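Local coordinates for protein MIP07328p (Drosophila melanogaster, PDB 6FKK) that probably acts as a chemorepellent axon guidance cue by binding a semaphorin receptor, as expected of a semaphorin ectodomain, at residues K396-D404 with T516-N524; H476-C487 with I494-K505. All coordinates share one frame; numbering follows the deposited sequence.

Contact 1 (396-404 with 516-524) and contact 2 (476-487 with 494-505) lie with their centres about 13 Å apart, on the same side of the chain's centre. Along the chain, both segments of contact 2 fall between the two of contact 1. Contact 2 is the disulfide-rich heart of the small plexin-repeat (PSI) domain; contact 1 is where that domain meets a hairpin of the sema beta-propeller. They share one three-stranded antiparallel sheet, in which strand 495-498 lies between 503-506 and 519-520, with Leu520 bonded to Trp497 through the backbone. The covalently braced PSI core therefore continues directly into the edge that rests against the propeller.

Contact 1: residues K396-D404 with T516-N524; sequences KSLSGAYYD and TKTYLQSLN
The side-chain amide of Gln521 is tied at both of its polar atoms. Gln521 OE1 accepts from Leu398 N at 2.9 Å. The N-H...O angle is 152°, and the donor is tilted 35° from the amide carbonyl plane. Gln521 NE2 donates to the backbone oxygens of Cys495 and Pro493. The side chain reaches this far because CG stands opposite the backbone N (chi1 -177°) and the chain beyond it stays extended. Leu398 runs past it in the opposite direction, with its CD2 against Gln521 CB at 3.6 Å. The other branch, CD1, meets Tyr519 CB at 3.7 Å and also touches Thr516, so the leucine packs against the 516-519 turn. Farther along the segment, Leu523 CD1 lies 3.8 Å from both Ser397 CB and Tyr403 CE2. The hairpin end is held internally: Ala401 O accepts from Ser397 N at 2.8 Å and from Ser397 OG at 2.9 Å. A leucine in place of Gln521 is likely to leave Leu398 N and the Cys495 and Pro493 carbonyls without their mates. One amide thus bonds the turn between propeller strands 386-396 and 402-410 to the backbone of the PSI domain, with leucine packing around it: a domain interface that pairs directional polar bonds with apolar contact.

Contact 2: residues H476-C487 with I494-K505; sequences HHCSHIVDCLGC and ICAWDLQTHECK
Ile494 opens the second segment by laying CG2 over one face of the His476 imidazole, 3.7 Å from the ring centroid in a CH-pi contact. That ring is fixed at both nitrogens, ND1 by Asp492 and NE2 by His392. Next, Cys495 SG joins Cys478 SG at 2.0 Å, a left-handed disulfide (chi3 -85°). Ala496 turns away from the first segment, but Trp497 turns toward it, and with CG opposite the backbone N (chi1 179°) its indole turns one face to Cys484. Cys484 CB sits 3.6 Å from the centroid of the six-membered ring, and Cys484 SG, itself joined to Cys534, lies 3.5 Å from the centroid of the five-membered ring. Glu503 N lies over the opposite face, offset toward the rim; Cys487 CB approaches Trp497 CE3 obliquely at 3.8 Å. The polar turn that follows is organised by Asp498: OD1 accepts from Gln500 N in an Asx turn, and OD2 accepts from Thr501 OG1. Cys504 then closes the second crosslink, its SG 2.0 Å from Cys487 SG and the bond right-handed (chi3 76°), while Ile481 CG2 packs on Cys504 SG at 3.6 Å. Lys505 ends the walk with a 3.0 Å salt bridge from NZ to Asp498 OD2, reached from the carboxylate face opposite Thr501 OG1. The crosslinked, cysteine-rich core is as expected of a PSI domain, here with Trp497 packed against it. It fixes helix 484-489, N-capped by Asp483, onto the hairpin of strands 495-498 and 503-506, while strand 519-520 pairs with the other edge of 495-498 and His476 leans on propeller strand 402-410.

Contact 1: residues K396-D404 with T516-N524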
loop_
_atom_site.group_PDB
_atom_site.type_symbol
_atom_site.label_atom_id
_atom_site.label_comp_id
_atom_site.label_asym_id
_atom_site.label_seq_id
_atom_site.Cartn_x
_atom_site.Cartn_y
_atom_site.Cartn_z
ATOM N N LYS A 396 -0.307 6.401 -22.334
ATOM C CA LYS A 396 -0.215 6.063 -23.750
ATOM C C LYS A 396 1.085 6.610 -24.327
ATOM O O LYS A 396 1.330 7.820 -24.284
ATOM C CB LYS A 396 -1.418 6.617 -24.511
ATOM C CG LYS A 396 -1.540 6.100 -25.938
ATOM C CD LYS A 396 -2.702 6.755 -26.668
ATOM C CE LYS A 396 -2.819 6.247 -28.095
ATOM N NZ LYS A 396 -3.138 4.792 -28.144
ATOM N N SER A 397 1.915 5.722 -24.867
ATOM C CA SER A 397 3.180 6.119 -25.461
ATOM C C SER A 397 2.952 6.701 -26.857
ATOM O O SER A 397 1.872 6.579 -27.441
ATOM C CB SER A 397 4.141 4.928 -25.512
ATOM O OG SER A 397 3.602 3.853 -26.264
ATOM N N LEU A 398 3.989 7.365 -27.384
ATOM C CA LEU A 398 3.906 7.923 -28.733
ATOM C C LEU A 398 3.548 6.847 -29.743
ATOM O O LEU A 398 2.799 7.097 -30.697
ATOM C CB LEU A 398 5.236 8.566 -29.128
ATOM C CG LEU A 398 5.292 9.057 -30.573
ATOM C CD1 LEU A 398 4.414 10.278 -30.707
ATOM C CD2 LEU A 398 6.716 9.362 -30.983
ATOM N N SER A 399 4.082 5.640 -29.539
ATOM C CA SER A 399 3.798 4.528 -30.431
ATOM C C SER A 399 2.321 4.151 -30.379
ATOM O O SER A 399 1.737 3.807 -31.406
ATOM C CB SER A 399 4.692 3.331 -30.078
ATOM O OG SER A 399 4.224 2.646 -28.929
ATOM N N GLY A 400 1.694 4.227 -29.208
ATOM C CA GLY A 400 0.309 3.828 -29.036
ATOM C C GLY A 400 0.078 2.781 -27.968
ATOM O O GLY A 400 -1.082 2.545 -27.597
ATOM N N ALA A 401 1.125 2.139 -27.455
ATOM C CA ALA A 401 0.982 1.170 -26.382
ATOM C C ALA A 401 0.824 1.876 -25.039
ATOM O O ALA A 401 1.229 3.028 -24.860
ATOM C CB ALA A 401 2.185 0.226 -26.338
ATOM N N TYR A 402 0.233 1.167 -24.082
ATOM C CA TYR A 402 -0.064 1.716 -22.766
ATOM C C TYR A 402 0.848 1.077 -21.727
ATOM O O TYR A 402 0.960 -0.151 -21.664
ATOM C CB TYR A 402 -1.534 1.497 -22.405
ATOM C CG TYR A 402 -2.481 2.223 -23.332
ATOM C CD1 TYR A 402 -2.886 1.651 -24.532
ATOM C CD2 TYR A 402 -2.957 3.487 -23.017
ATOM C CE1 TYR A 402 -3.746 2.316 -25.386
ATOM C CE2 TYR A 402 -3.817 4.158 -23.862
ATOM C CZ TYR A 402 -4.208 3.569 -25.046
ATOM O OH TYR A 402 -5.061 4.235 -25.895
ATOM N N TYR A 403 1.503 1.916 -20.926
ATOM C CA TYR A 403 2.426 1.463 -19.896
ATOM C C TYR A 403 2.047 2.080 -18.558
ATOM O O TYR A 403 1.645 3.246 -18.495
ATOM C CB TYR A 403 3.874 1.836 -20.234
ATOM C CG TYR A 403 4.358 1.316 -21.567
ATOM C CD1 TYR A 403 4.960 0.069 -21.671
ATOM C CD2 TYR A 403 4.222 2.076 -22.720
ATOM C CE1 TYR A 403 5.409 -0.407 -22.891
ATOM C CE2 TYR A 403 4.667 1.610 -23.941
ATOM C CZ TYR A 403 5.259 0.368 -24.021
ATOM O OH TYR A 403 5.700 -0.096 -25.238
ATOM N N ASP A 404 2.179 1.296 -17.492
ATOM C CA ASP A 404 2.031 1.820 -16.141
ATOM C C ASP A 404 3.355 2.425 -15.693
ATOM O O ASP A 404 4.367 1.722 -15.608
ATOM C CB ASP A 404 1.597 0.715 -15.179
ATOM C CG ASP A 404 0.179 0.248 -15.427
ATOM O OD1 ASP A 404 -0.522 0.891 -16.235
ATOM O OD2 ASP A 404 -0.236 -0.760 -14.815
ATOM N N THR A 516 1.163 14.141 -34.274
ATOM C CA THR A 516 2.420 13.713 -33.673
ATOM C C THR A 516 3.335 13.009 -34.669
ATOM O O THR A 516 4.223 12.253 -34.261
ATOM C CB THR A 516 2.152 12.795 -32.477
ATOM O OG1 THR A 516 1.603 11.554 -32.939
ATOM C CG2 THR A 516 1.171 13.447 -31.514
ATOM N N LYS A 517 3.138 13.241 -35.970
ATOM C CA LYS A 517 3.961 12.571 -36.972
ATOM C C LYS A 517 5.407 13.046 -36.927
ATOM O O LYS A 517 6.318 12.290 -37.284
ATOM C CB LYS A 517 3.374 12.786 -38.368
ATOM C CG LYS A 517 2.076 12.035 -38.616
ATOM C CD LYS A 517 2.256 10.545 -38.364
ATOM C CE LYS A 517 0.953 9.778 -38.552
ATOM N NZ LYS A 517 0.461 9.833 -39.958
ATOM N N THR A 518 5.639 14.282 -36.491
ATOM C CA THR A 518 6.981 14.837 -36.391
ATOM C C THR A 518 7.624 14.589 -35.030
ATOM O O THR A 518 8.631 15.229 -34.709
ATOM C CB THR A 518 6.953 16.341 -36.684
ATOM O OG1 THR A 518 6.034 16.988 -35.794
ATOM C CG2 THR A 518 6.525 16.597 -38.122
ATOM N N TYR A 519 7.076 13.679 -34.232
ATOM C CA TYR A 519 7.570 13.427 -32.886
ATOM C C TYR A 519 8.486 12.208 -32.872
ATOM O O TYR A 519 8.381 11.318 -33.720
ATOM C CB TYR A 519 6.415 13.215 -31.900
ATOM C CG TYR A 519 5.581 14.449 -31.601
ATOM C CD1 TYR A 519 5.662 15.588 -32.394
ATOM C CD2 TYR A 519 4.719 14.473 -30.512
ATOM C CE1 TYR A 519 4.900 16.709 -32.118
ATOM C CE2 TYR A 519 3.955 15.591 -30.227
ATOM C CZ TYR A 519 4.050 16.705 -31.033
ATOM O OH TYR A 519 3.293 17.820 -30.751
ATOM N N LEU A 520 9.387 12.175 -31.890
ATOM C CA LEU A 520 10.332 11.080 -31.727
ATOM C C LEU A 520 10.269 10.547 -30.304
ATOM O O LEU A 520 10.223 11.321 -29.342
ATOM C CB LEU A 520 11.766 11.522 -32.050
ATOM C CG LEU A 520 12.096 11.813 -33.514
ATOM C CD1 LEU A 520 13.549 12.239 -33.651
ATOM C CD2 LEU A 520 11.807 10.597 -34.380
ATOM N N GLN A 521 10.272 9.221 -30.177
ATOM C CA GLN A 521 10.310 8.566 -28.877
ATOM C C GLN A 521 10.819 7.145 -29.070
ATOM O O GLN A 521 10.464 6.483 -30.048
ATOM C CB GLN A 521 8.932 8.551 -28.205
ATOM C CG GLN A 521 8.929 7.947 -26.807
ATOM C CD GLN A 521 7.553 7.953 -26.169
ATOM O OE1 GLN A 521 6.694 7.140 -26.508
ATOM N NE2 GLN A 521 7.337 8.877 -25.238
ATOM N N SER A 522 11.649 6.687 -28.135
ATOM C CA SER A 522 12.233 5.347 -28.207
ATOM C C SER A 522 12.253 4.767 -26.796
ATOM O O SER A 522 13.095 5.145 -25.976
ATOM C CB SER A 522 13.631 5.385 -28.814
ATOM O OG SER A 522 14.146 4.076 -28.971
ATOM N N LEU A 523 11.326 3.851 -26.522
ATOM C CA LEU A 523 11.255 3.192 -25.225
ATOM C C LEU A 523 11.876 1.804 -25.225
ATOM O O LEU A 523 12.300 1.333 -24.163
ATOM C CB LEU A 523 9.797 3.078 -24.762
ATOM C CG LEU A 523 8.970 4.361 -24.682
ATOM C CD1 LEU A 523 7.566 4.052 -24.185
ATOM C CD2 LEU A 523 9.648 5.376 -23.783
ATOM N N ASN A 524 11.941 1.146 -26.380
ATOM C CA ASN A 524 12.412 -0.232 -26.495
ATOM C C ASN A 524 13.862 -0.299 -26.959
ATOM O O ASN A 524 14.220 -1.137 -27.791
ATOM C CB ASN A 524 11.505 -1.013 -27.442
ATOM C CG ASN A 524 11.600 -2.512 -27.241
ATOM O OD1 ASN A 524 12.157 -2.981 -26.250
ATOM N ND2 ASN A 524 11.049 -3.274 -28.180
#

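Contact 2: residues H476-C487 with I494-K505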
loop_
_atom_site.group_PDB
_atom_site.type_symbol
_atom_site.label_atom_id
_atom_site.label_comp_id
_atom_site.label_asym_id
_atom_site.label_seq_id
_atom_site.Cartn_x
_atom_site.Cartn_y
_atom_site.Cartn_z
ATOM N N HIS A 476 5.964 14.317 -14.208
ATOM C CA HIS A 476 6.704 14.008 -15.422
ATOM C C HIS A 476 7.518 15.230 -15.813
ATOM O O HIS A 476 6.987 16.344 -15.855
ATOM C CB HIS A 476 5.763 13.601 -16.561
ATOM C CG HIS A 476 4.989 12.349 -16.287
ATOM N ND1 HIS A 476 5.532 11.091 -16.440
ATOM C CD2 HIS A 476 3.714 12.160 -15.876
ATOM C CE1 HIS A 476 4.624 10.182 -16.134
ATOM N NE2 HIS A 476 3.511 10.805 -15.788
ATOM N N HIS A 477 8.803 15.019 -16.098
ATOM C CA HIS A 477 9.740 16.109 -16.335
ATOM C C HIS A 477 9.837 16.503 -17.803
ATOM O O HIS A 477 10.915 16.915 -18.253
ATOM C CB HIS A 477 11.125 15.735 -15.803
ATOM C CG HIS A 477 11.112 15.176 -14.414
ATOM N ND1 HIS A 477 11.128 15.973 -13.290
ATOM C CD2 HIS A 477 11.095 13.898 -13.969
ATOM C CE1 HIS A 477 11.115 15.210 -12.212
ATOM N NE2 HIS A 477 11.095 13.947 -12.595
ATOM N N CYS A 478 8.749 16.389 -18.569
ATOM C CA CYS A 478 8.812 16.761 -19.980
ATOM C C CYS A 478 9.104 18.249 -20.136
ATOM O O CYS A 478 9.999 18.642 -20.892
ATOM C CB CYS A 478 7.507 16.405 -20.697
ATOM S SG CYS A 478 6.844 14.739 -20.430
ATOM N N SER A 479 8.360 19.093 -19.419
ATOM C CA SER A 479 8.521 20.536 -19.550
ATOM C C SER A 479 9.775 21.059 -18.865
ATOM O O SER A 479 10.069 22.253 -18.983
ATOM C CB SER A 479 7.294 21.253 -18.986
ATOM O OG SER A 479 7.107 20.940 -17.618
ATOM N N HIS A 480 10.518 20.208 -18.161
ATOM C CA HIS A 480 11.723 20.634 -17.466
ATOM C C HIS A 480 13.004 20.271 -18.205
ATOM O O HIS A 480 14.085 20.689 -17.775
ATOM C CB HIS A 480 11.761 20.037 -16.054
ATOM C CG HIS A 480 10.722 20.599 -15.133
ATOM N ND1 HIS A 480 9.372 20.386 -15.311
ATOM C CD2 HIS A 480 10.837 21.369 -14.026
ATOM C CE1 HIS A 480 8.701 21.000 -14.353
ATOM N NE2 HIS A 480 9.566 21.604 -13.560
ATOM N N ILE A 481 12.917 19.512 -19.293
ATOM C CA ILE A 481 14.075 19.174 -20.112
ATOM C C ILE A 481 13.986 19.967 -21.409
ATOM O O ILE A 481 12.919 20.038 -22.032
ATOM C CB ILE A 481 14.162 17.660 -20.381
ATOM C CG1 ILE A 481 15.340 17.343 -21.306
ATOM C CG2 ILE A 481 12.861 17.127 -20.955
ATOM C CD1 ILE A 481 16.685 17.731 -20.731
ATOM N N VAL A 482 15.096 20.586 -21.797
ATOM C CA VAL A 482 15.150 21.374 -23.020
ATOM C C VAL A 482 15.971 20.702 -24.113
ATOM O O VAL A 482 15.785 21.035 -25.294
ATOM C CB VAL A 482 15.689 22.793 -22.745
ATOM C CG1 VAL A 482 14.695 23.583 -21.910
ATOM C CG2 VAL A 482 17.035 22.715 -22.044
ATOM N N ASP A 483 16.860 19.776 -23.766
ATOM C CA ASP A 483 17.685 19.098 -24.755
ATOM C C ASP A 483 16.928 17.933 -25.378
ATOM O O ASP A 483 16.170 17.230 -24.702
ATOM C CB ASP A 483 18.980 18.601 -24.110
ATOM C CG ASP A 483 19.920 17.942 -25.108
ATOM O OD1 ASP A 483 19.717 18.102 -26.330
ATOM O OD2 ASP A 483 20.864 17.256 -24.662
ATOM N N CYS A 484 17.141 17.736 -26.681
ATOM C CA CYS A 484 16.529 16.612 -27.385
ATOM C C CYS A 484 17.097 15.284 -26.907
ATOM O O CYS A 484 16.358 14.304 -26.755
ATOM C CB CYS A 484 16.739 16.776 -28.888
ATOM S SG CYS A 484 16.338 15.354 -29.941
ATOM N N LEU A 485 18.410 15.233 -26.676
ATOM C CA LEU A 485 19.037 14.008 -26.192
ATOM C C LEU A 485 18.458 13.591 -24.847
ATOM O O LEU A 485 18.259 12.397 -24.592
ATOM C CB LEU A 485 20.549 14.204 -26.094
ATOM C CG LEU A 485 21.240 14.683 -27.373
ATOM C CD1 LEU A 485 22.698 15.031 -27.110
ATOM C CD2 LEU A 485 21.125 13.629 -28.460
ATOM N N GLY A 486 18.172 14.561 -23.976
ATOM C CA GLY A 486 17.577 14.240 -22.691
ATOM C C GLY A 486 16.131 13.803 -22.795
ATOM O O GLY A 486 15.667 12.988 -21.991
ATOM N N CYS A 487 15.399 14.331 -23.780
ATOM C CA CYS A 487 14.000 13.951 -23.955
ATOM C C CYS A 487 13.877 12.496 -24.400
ATOM O O CYS A 487 12.934 11.798 -24.010
ATOM C CB CYS A 487 13.334 14.888 -24.963
ATOM S SG CYS A 487 11.535 14.736 -25.140
ATOM N N ILE A 494 5.491 9.307 -21.652
ATOM C CA ILE A 494 4.635 10.472 -21.821
ATOM C C ILE A 494 5.359 11.658 -22.456
ATOM O O ILE A 494 4.691 12.582 -22.945
ATOM C CB ILE A 494 4.014 10.878 -20.468
ATOM C CG1 ILE A 494 2.608 11.440 -20.664
ATOM C CG2 ILE A 494 4.896 11.883 -19.748
ATOM C CD1 ILE A 494 1.831 11.543 -19.375
ATOM N N CYS A 495 6.691 11.660 -22.472
ATOM C CA CYS A 495 7.463 12.731 -23.091
ATOM C C CYS A 495 7.893 12.308 -24.490
ATOM O O CYS A 495 8.430 11.211 -24.675
ATOM C CB CYS A 495 8.697 13.095 -22.260
ATOM S SG CYS A 495 8.432 13.471 -20.500
ATOM N N ALA A 496 7.653 13.179 -25.467
ATOM C CA ALA A 496 8.112 12.975 -26.832
ATOM C C ALA A 496 8.713 14.276 -27.340
ATOM O O ALA A 496 8.375 15.362 -26.865
ATOM C CB ALA A 496 6.974 12.509 -27.751
ATOM N N TRP A 497 9.614 14.160 -28.312
ATOM C CA TRP A 497 10.356 15.304 -28.831
ATOM C C TRP A 497 9.764 15.750 -30.162
ATOM O O TRP A 497 9.728 14.972 -31.121
ATOM C CB TRP A 497 11.836 14.968 -29.000
ATOM C CG TRP A 497 12.626 16.106 -29.556
ATOM C CD1 TRP A 497 13.064 16.253 -30.839
ATOM C CD2 TRP A 497 13.059 17.271 -28.846
ATOM N NE1 TRP A 497 13.752 17.435 -30.971
ATOM C CE2 TRP A 497 13.760 18.080 -29.762
ATOM C CE3 TRP A 497 12.924 17.707 -27.525
ATOM C CZ2 TRP A 497 14.331 19.297 -29.397
ATOM C CZ3 TRP A 497 13.487 18.915 -27.166
ATOM C CH2 TRP A 497 14.181 19.697 -28.098
ATOM N N ASP A 498 9.315 17.001 -30.217
ATOM C CA ASP A 498 8.810 17.581 -31.454
ATOM C C ASP A 498 9.974 18.125 -32.274
ATOM O O ASP A 498 10.793 18.897 -31.768
ATOM C CB ASP A 498 7.803 18.693 -31.149
ATOM C CG ASP A 498 7.076 19.188 -32.392
ATOM O OD1 ASP A 498 7.314 18.637 -33.486
ATOM O OD2 ASP A 498 6.258 20.126 -32.273
ATOM N N LEU A 499 10.053 17.713 -33.538
ATOM C CA LEU A 499 11.098 18.235 -34.410
ATOM C C LEU A 499 10.721 19.587 -34.994
ATOM O O LEU A 499 11.608 20.384 -35.319
ATOM C CB LEU A 499 11.398 17.240 -35.530
ATOM C CG LEU A 499 12.103 15.957 -35.091
ATOM C CD1 LEU A 499 12.382 15.054 -36.284
ATOM C CD2 LEU A 499 13.387 16.301 -34.360
ATOM N N GLN A 500 9.422 19.862 -35.132
ATOM C CA GLN A 500 8.985 21.163 -35.625
ATOM C C GLN A 500 9.366 22.270 -34.652
ATOM O O GLN A 500 9.901 23.308 -35.052
ATOM C CB GLN A 500 7.477 21.160 -35.866
ATOM C CG GLN A 500 7.040 20.416 -37.110
ATOM C CD GLN A 500 5.578 20.645 -37.426
ATOM O OE1 GLN A 500 4.809 21.097 -36.577
ATOM N NE2 GLN A 500 5.186 20.344 -38.656
ATOM N N THR A 501 9.082 22.071 -33.368
ATOM C CA THR A 501 9.458 23.010 -32.319
ATOM C C THR A 501 10.345 22.274 -31.329
ATOM O O THR A 501 9.910 21.295 -30.715
ATOM C CB THR A 501 8.230 23.583 -31.609
ATOM O OG1 THR A 501 7.632 22.570 -30.792
ATOM C CG2 THR A 501 7.210 24.069 -32.623
ATOM N N HIS A 502 11.583 22.740 -31.175
ATOM C CA HIS A 502 12.543 22.087 -30.286
ATOM C C HIS A 502 12.046 22.208 -28.849
ATOM O O HIS A 502 12.460 23.074 -28.075
ATOM C CB HIS A 502 13.931 22.682 -30.467
ATOM C CG HIS A 502 14.562 22.329 -31.778
ATOM N ND1 HIS A 502 15.394 21.242 -31.933
ATOM C CD2 HIS A 502 14.465 22.907 -32.999
ATOM C CE1 HIS A 502 15.793 21.171 -33.190
ATOM N NE2 HIS A 502 15.243 22.169 -33.858
ATOM N N GLU A 503 11.136 21.304 -28.489
ATOM C CA GLU A 503 10.488 21.321 -27.183
ATOM C C GLU A 503 10.030 19.909 -26.851
ATOM O O GLU A 503 9.309 19.292 -27.641
ATOM C CB GLU A 503 9.303 22.293 -27.179
ATOM C CG GLU A 503 8.521 22.340 -25.876
ATOM C CD GLU A 503 7.271 23.197 -25.975
ATOM O OE1 GLU A 503 6.865 23.538 -27.108
ATOM O OE2 GLU A 503 6.694 23.530 -24.919
ATOM N N CYS A 504 10.456 19.397 -25.697
ATOM C CA CYS A 504 10.022 18.088 -25.219
ATOM C C CYS A 504 8.603 18.226 -24.676
ATOM O O CYS A 504 8.381 18.906 -23.670
ATOM C CB CYS A 504 10.984 17.570 -24.154
ATOM S SG CYS A 504 10.766 15.845 -23.618
ATOM N N LYS A 505 7.640 17.586 -25.337
ATOM C CA LYS A 505 6.227 17.802 -25.060
ATOM C C LYS A 505 5.621 16.634 -24.293
ATOM O O LYS A 505 6.051 15.484 -24.423
ATOM C CB LYS A 505 5.440 18.025 -26.357
ATOM C CG LYS A 505 5.721 19.359 -27.027
ATOM C CD LYS A 505 4.878 19.546 -28.277
ATOM C CE LYS A 505 5.128 20.906 -28.910
ATOM N NZ LYS A 505 4.338 21.090 -30.159
#